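Local coordinates for protein serpin-ZX (Arabidopsis thaliana, PDB 3LE2) that inhibits proteases such as metacaspase-9 through cleavage of its reactive center loop and covalent trapping, and limits RD21A activity to restrain programmed cell death, at residues G191-L196 against H368-V373; G219-G224 against L242-N247. All coordinates share one frame; numbering follows the deposited sequence.

Contact 1: G191-L196 against H368-V373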
# COMPACT_ATOMS: atom_id res chain seq x y z
N GLY A 191 -17.99 21.56 -0.22
CA GLY A 191 -17.00 22.43 0.40
C GLY A 191 -15.77 22.61 -0.48
O GLY A 191 -15.58 21.87 -1.44
N GLU A 192 -14.94 23.59 -0.17
CA GLU A 192 -13.77 23.89 -0.99
C GLU A 192 -12.52 23.07 -0.62
O GLU A 192 -12.09 23.07 0.54
CB GLU A 192 -13.45 25.39 -0.95
CG GLU A 192 -14.55 26.27 -1.56
CD GLU A 192 -14.99 25.82 -2.96
OE1 GLU A 192 -14.22 26.01 -3.93
OE2 GLU A 192 -16.12 25.27 -3.10
N PHE A 193 -11.95 22.39 -1.60
CA PHE A 193 -10.66 21.75 -1.43
C PHE A 193 -9.60 22.61 -2.13
O PHE A 193 -9.81 23.06 -3.26
CB PHE A 193 -10.68 20.33 -2.01
CG PHE A 193 -9.42 19.54 -1.74
CD1 PHE A 193 -9.33 18.69 -0.66
CD2 PHE A 193 -8.32 19.67 -2.58
CE1 PHE A 193 -8.18 17.98 -0.41
CE2 PHE A 193 -7.16 18.96 -2.34
CZ PHE A 193 -7.09 18.12 -1.26
N HIS A 194 -8.49 22.85 -1.46
CA HIS A 194 -7.47 23.73 -2.02
C HIS A 194 -6.38 22.91 -2.70
O HIS A 194 -5.60 22.21 -2.04
CB HIS A 194 -6.85 24.64 -0.92
CG HIS A 194 -7.85 25.55 -0.27
ND1 HIS A 194 -8.74 25.11 0.69
CD2 HIS A 194 -8.11 26.86 -0.45
CE1 HIS A 194 -9.51 26.12 1.07
NE2 HIS A 194 -9.14 27.19 0.39
N LEU A 195 -6.35 23.00 -4.03
CA LEU A 195 -5.38 22.29 -4.85
C LEU A 195 -3.98 22.88 -4.71
O LEU A 195 -3.82 24.06 -4.41
CB LEU A 195 -5.81 22.33 -6.31
CG LEU A 195 -6.48 21.12 -6.99
CD1 LEU A 195 -7.44 20.37 -6.10
CD2 LEU A 195 -7.19 21.60 -8.25
N LEU A 196 -2.96 22.07 -4.94
CA LEU A 196 -1.57 22.54 -4.87
C LEU A 196 -1.26 23.60 -5.95
O LEU A 196 -0.38 24.44 -5.77
CB LEU A 196 -0.60 21.36 -4.99
CG LEU A 196 -0.56 20.37 -3.82
CD1 LEU A 196 0.24 19.10 -4.18
CD2 LEU A 196 0.01 21.04 -2.56
N HIS A 368 -7.29 20.29 2.15
CA HIS A 368 -6.09 20.42 1.33
C HIS A 368 -5.34 19.09 1.37
O HIS A 368 -5.71 18.21 2.13
CB HIS A 368 -5.23 21.59 1.80
CG HIS A 368 -4.92 21.57 3.26
ND1 HIS A 368 -5.85 21.91 4.23
CD2 HIS A 368 -3.79 21.26 3.93
CE1 HIS A 368 -5.30 21.81 5.42
NE2 HIS A 368 -4.05 21.41 5.27
N PRO A 369 -4.31 18.93 0.52
CA PRO A 369 -3.63 17.64 0.38
C PRO A 369 -3.04 17.05 1.66
O PRO A 369 -2.40 17.74 2.45
CB PRO A 369 -2.54 17.92 -0.65
CG PRO A 369 -3.16 18.99 -1.50
CD PRO A 369 -3.88 19.88 -0.52
N PHE A 370 -3.25 15.75 1.83
CA PHE A 370 -2.79 15.03 3.00
C PHE A 370 -2.25 13.67 2.57
O PHE A 370 -2.53 13.21 1.46
CB PHE A 370 -3.94 14.85 4.00
CG PHE A 370 -5.23 14.31 3.40
CD1 PHE A 370 -6.19 15.18 2.87
CD2 PHE A 370 -5.52 12.96 3.42
CE1 PHE A 370 -7.39 14.69 2.34
CE2 PHE A 370 -6.72 12.46 2.89
CZ PHE A 370 -7.66 13.34 2.35
N LEU A 371 -1.45 13.06 3.44
CA LEU A 371 -0.98 11.71 3.20
C LEU A 371 -1.95 10.72 3.80
O LEU A 371 -2.74 11.06 4.68
CB LEU A 371 0.39 11.47 3.82
CG LEU A 371 1.58 12.08 3.10
CD1 LEU A 371 2.84 11.85 3.91
CD2 LEU A 371 1.70 11.50 1.69
N LEU A 372 -1.89 9.49 3.29
CA LEU A 372 -2.74 8.40 3.74
C LEU A 372 -1.87 7.19 4.03
O LEU A 372 -0.94 6.89 3.28
CB LEU A 372 -3.71 7.99 2.63
CG LEU A 372 -4.88 8.89 2.27
CD1 LEU A 372 -5.70 8.21 1.17
CD2 LEU A 372 -5.72 9.15 3.50
N VAL A 373 -2.20 6.48 5.11
CA VAL A 373 -1.55 5.22 5.44
C VAL A 373 -2.57 4.22 6.00
O VAL A 373 -3.36 4.56 6.88
CB VAL A 373 -0.37 5.42 6.44
CG1 VAL A 373 0.23 4.08 6.85
CG2 VAL A 373 0.70 6.33 5.85

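Contact 2: G219-G224 against L242-N247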
# COMPACT_ATOMS: atom_id res chain seq x y z
N GLY A 219 3.49 21.36 13.06
CA GLY A 219 3.34 21.54 11.62
C GLY A 219 2.29 20.67 10.94
O GLY A 219 2.05 20.83 9.73
N PHE A 220 1.68 19.75 11.68
CA PHE A 220 0.71 18.84 11.09
C PHE A 220 -0.17 18.17 12.13
O PHE A 220 0.07 18.30 13.32
CB PHE A 220 1.40 17.76 10.27
CG PHE A 220 2.35 16.89 11.06
CD1 PHE A 220 3.64 17.33 11.36
CD2 PHE A 220 1.96 15.64 11.51
CE1 PHE A 220 4.52 16.53 12.09
CE2 PHE A 220 2.84 14.83 12.25
CZ PHE A 220 4.11 15.28 12.53
N LYS A 221 -1.18 17.47 11.66
CA LYS A 221 -2.04 16.68 12.52
C LYS A 221 -2.23 15.28 11.97
O LYS A 221 -2.03 15.04 10.77
CB LYS A 221 -3.38 17.37 12.70
CG LYS A 221 -3.29 18.69 13.44
CD LYS A 221 -4.60 19.44 13.30
CE LYS A 221 -4.42 20.90 13.64
NZ LYS A 221 -5.73 21.59 13.59
N VAL A 222 -2.59 14.35 12.84
CA VAL A 222 -2.89 13.00 12.41
C VAL A 222 -4.25 12.53 12.91
O VAL A 222 -4.60 12.73 14.08
CB VAL A 222 -1.82 12.00 12.85
CG1 VAL A 222 -2.16 10.60 12.33
CG2 VAL A 222 -0.45 12.45 12.36
N LEU A 223 -5.03 11.94 12.00
CA LEU A 223 -6.32 11.36 12.33
C LEU A 223 -6.27 9.86 12.07
O LEU A 223 -5.77 9.43 11.03
CB LEU A 223 -7.44 11.99 11.51
CG LEU A 223 -8.73 11.19 11.42
CD1 LEU A 223 -9.50 11.21 12.73
CD2 LEU A 223 -9.60 11.71 10.29
N GLY A 224 -6.75 9.06 13.02
CA GLY A 224 -6.87 7.63 12.81
C GLY A 224 -8.33 7.24 12.70
O GLY A 224 -9.14 7.68 13.52
N LEU A 242 -2.08 15.43 7.91
CA LEU A 242 -2.53 16.71 7.39
C LEU A 242 -1.61 17.87 7.77
O LEU A 242 -1.59 18.31 8.91
CB LEU A 242 -3.94 16.97 7.91
CG LEU A 242 -4.73 18.17 7.39
CD1 LEU A 242 -5.05 17.99 5.92
CD2 LEU A 242 -6.01 18.35 8.20
N PRO A 243 -0.83 18.39 6.80
CA PRO A 243 0.01 19.55 7.06
C PRO A 243 -0.85 20.73 7.50
O PRO A 243 -2.00 20.81 7.08
CB PRO A 243 0.60 19.88 5.69
CG PRO A 243 0.44 18.63 4.89
CD PRO A 243 -0.81 17.98 5.39
N ASP A 244 -0.31 21.62 8.33
CA ASP A 244 -1.03 22.84 8.68
C ASP A 244 -1.22 23.70 7.43
O ASP A 244 -2.29 24.24 7.21
CB ASP A 244 -0.28 23.62 9.76
CG ASP A 244 -0.22 22.88 11.10
OD1 ASP A 244 -0.92 21.86 11.25
OD2 ASP A 244 0.53 23.31 11.99
N ALA A 245 -0.16 23.81 6.62
CA ALA A 245 -0.20 24.63 5.41
C ALA A 245 -0.84 23.91 4.20
O ALA A 245 -0.60 22.72 3.96
CB ALA A 245 1.21 25.14 5.05
N ASN A 246 -1.65 24.65 3.44
CA ASN A 246 -2.33 24.10 2.27
C ASN A 246 -1.36 23.39 1.31
O ASN A 246 -1.69 22.37 0.72
CB ASN A 246 -3.11 25.19 1.53
CG ASN A 246 -4.37 25.62 2.26
OD1 ASN A 246 -4.84 24.94 3.17
ND2 ASN A 246 -4.93 26.75 1.86
N ASN A 247 -0.16 23.93 1.18
CA ASN A 247 0.83 23.33 0.30
C ASN A 247 1.91 22.59 1.08
O ASN A 247 3.02 22.44 0.58
CB ASN A 247 1.48 24.42 -0.56
CG ASN A 247 2.28 25.41 0.27
OD1 ASN A 247 2.12 25.49 1.48
ND2 ASN A 247 3.16 26.17 -0.38
O HOH W 1 1.55 23.22 14.51
O HOH W 2 2.72 22.61 6.92

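Contact 1: G191-L196 against H368-V373
Phe193 packs against the backbone of His368 and Pro369 in a buried, apolar contact between two sheets of the serpin fold. Phe193 is the penultimate residue of strand 189-194, the edge strand of sheet C. Pro369 lies just before strand 370-376 of sheet B. CG of Phe193 stands anti to its backbone N (chi1 -174°), and the ring's far end comes nearer the other segment. The CA of His368 sits over one face, 3.5 Å above the ring plane and displaced toward the rim. The tip of the ring reaches the peptide link, with Phe193 CZ 3.3 Å from His368 C. The same CZ lies 3.7 Å from Pro369 CD, and the two side chains cross obliquely. Phe370 meets Phe193 more loosely. Its CE1 comes to the edge of the Phe193 ring, 4.4 Å from Phe193 CE1.

The proline ring has two further neighbours. The carbonyl oxygen of His194 approaches it, with O 3.3 Å from Pro369 CD. Leu196 lies beside it, pointing the opposite way, with Leu196 CG 3.7 Å from Pro369 CG. The ring of Pro369 therefore meets residues from both the end of the strand and the loop after it. The two histidines touch through their backbones and CB atoms, while their ring nitrogens look elsewhere. ND1 of His194 bonds to the carbonyl of Asp367, and NE2 of His368 probably bonds to Pro243 O.

The contact thus joins the end of an edge strand of one sheet to the entry of a strand in another. Strand 189-194 pairs with strand 200-207, whose Val201 also touches Phe193. Strand 370-376 runs between strands 236-243 and 382-388, and Phe370 touches Leu242 of the first and Val388 of the second.

Contact 2: G219-G224 against L242-N247
Asp244 carries CG beside its backbone N and anti to its carbonyl carbon (chi1 -66°), which places CG close to Gly219 C. Asp244 OD2 then lies 3.3 Å from Gly219 CA. Water 1 ties the two together. It accepts from Gly219 N and lies 2.7 Å from Asp244 OD2. At phi 101° a CB on Gly219 would crowd the carbonyl O of the preceding residue, which suits the glycine found here. Gly219 O accepts from Asp244 N at 2.9 Å, with the donor well above the carbonyl plane.

Antiparallel pairing follows. Lys221 and Leu242 form a hydrogen-bonded pair. Lys221 N reaches Leu242 O at 2.9 Å, and Leu242 N returns to Lys221 O at 2.9 Å, nearly straight (175°). Phe220 and Pro243 are the non-hydrogen-bonded pair beside it, with Phe220 CA 3.2 Å from Leu242 O in a CA-H...O contact. Lys221 NZ bonds to Asp363 O rather than to Asp244.

This is the open end of the hairpin of strands 220-226 and 236-243 in sheet B. Phe220 and Pro243 face helix 249-258, touching Leu252. Lys221 and Leu242 face strand 361-365, touching Phe364.

In the fold
Contact 2 is nested inside the chain loop that contact 1 closes, and their centres lie about 10 Å apart. They meet through His368 and Pro243. His368 NE2 is 2.8 Å from Pro243 O, a probable hydrogen bond. Pro369 O also packs on Pro243 CD at 3.4 Å. The neighbouring strands 236-243 and 370-376 of sheet B carry one segment of each contact. Contact 2 holds the first of these to strand 220-226, while contact 1 brings the edge of sheet C against the start of the second. Contact 1 is apolar packing and contact 2 strand pairing. Both lie in the body of the serpin, away from the reactive bond Arg353-Gly354.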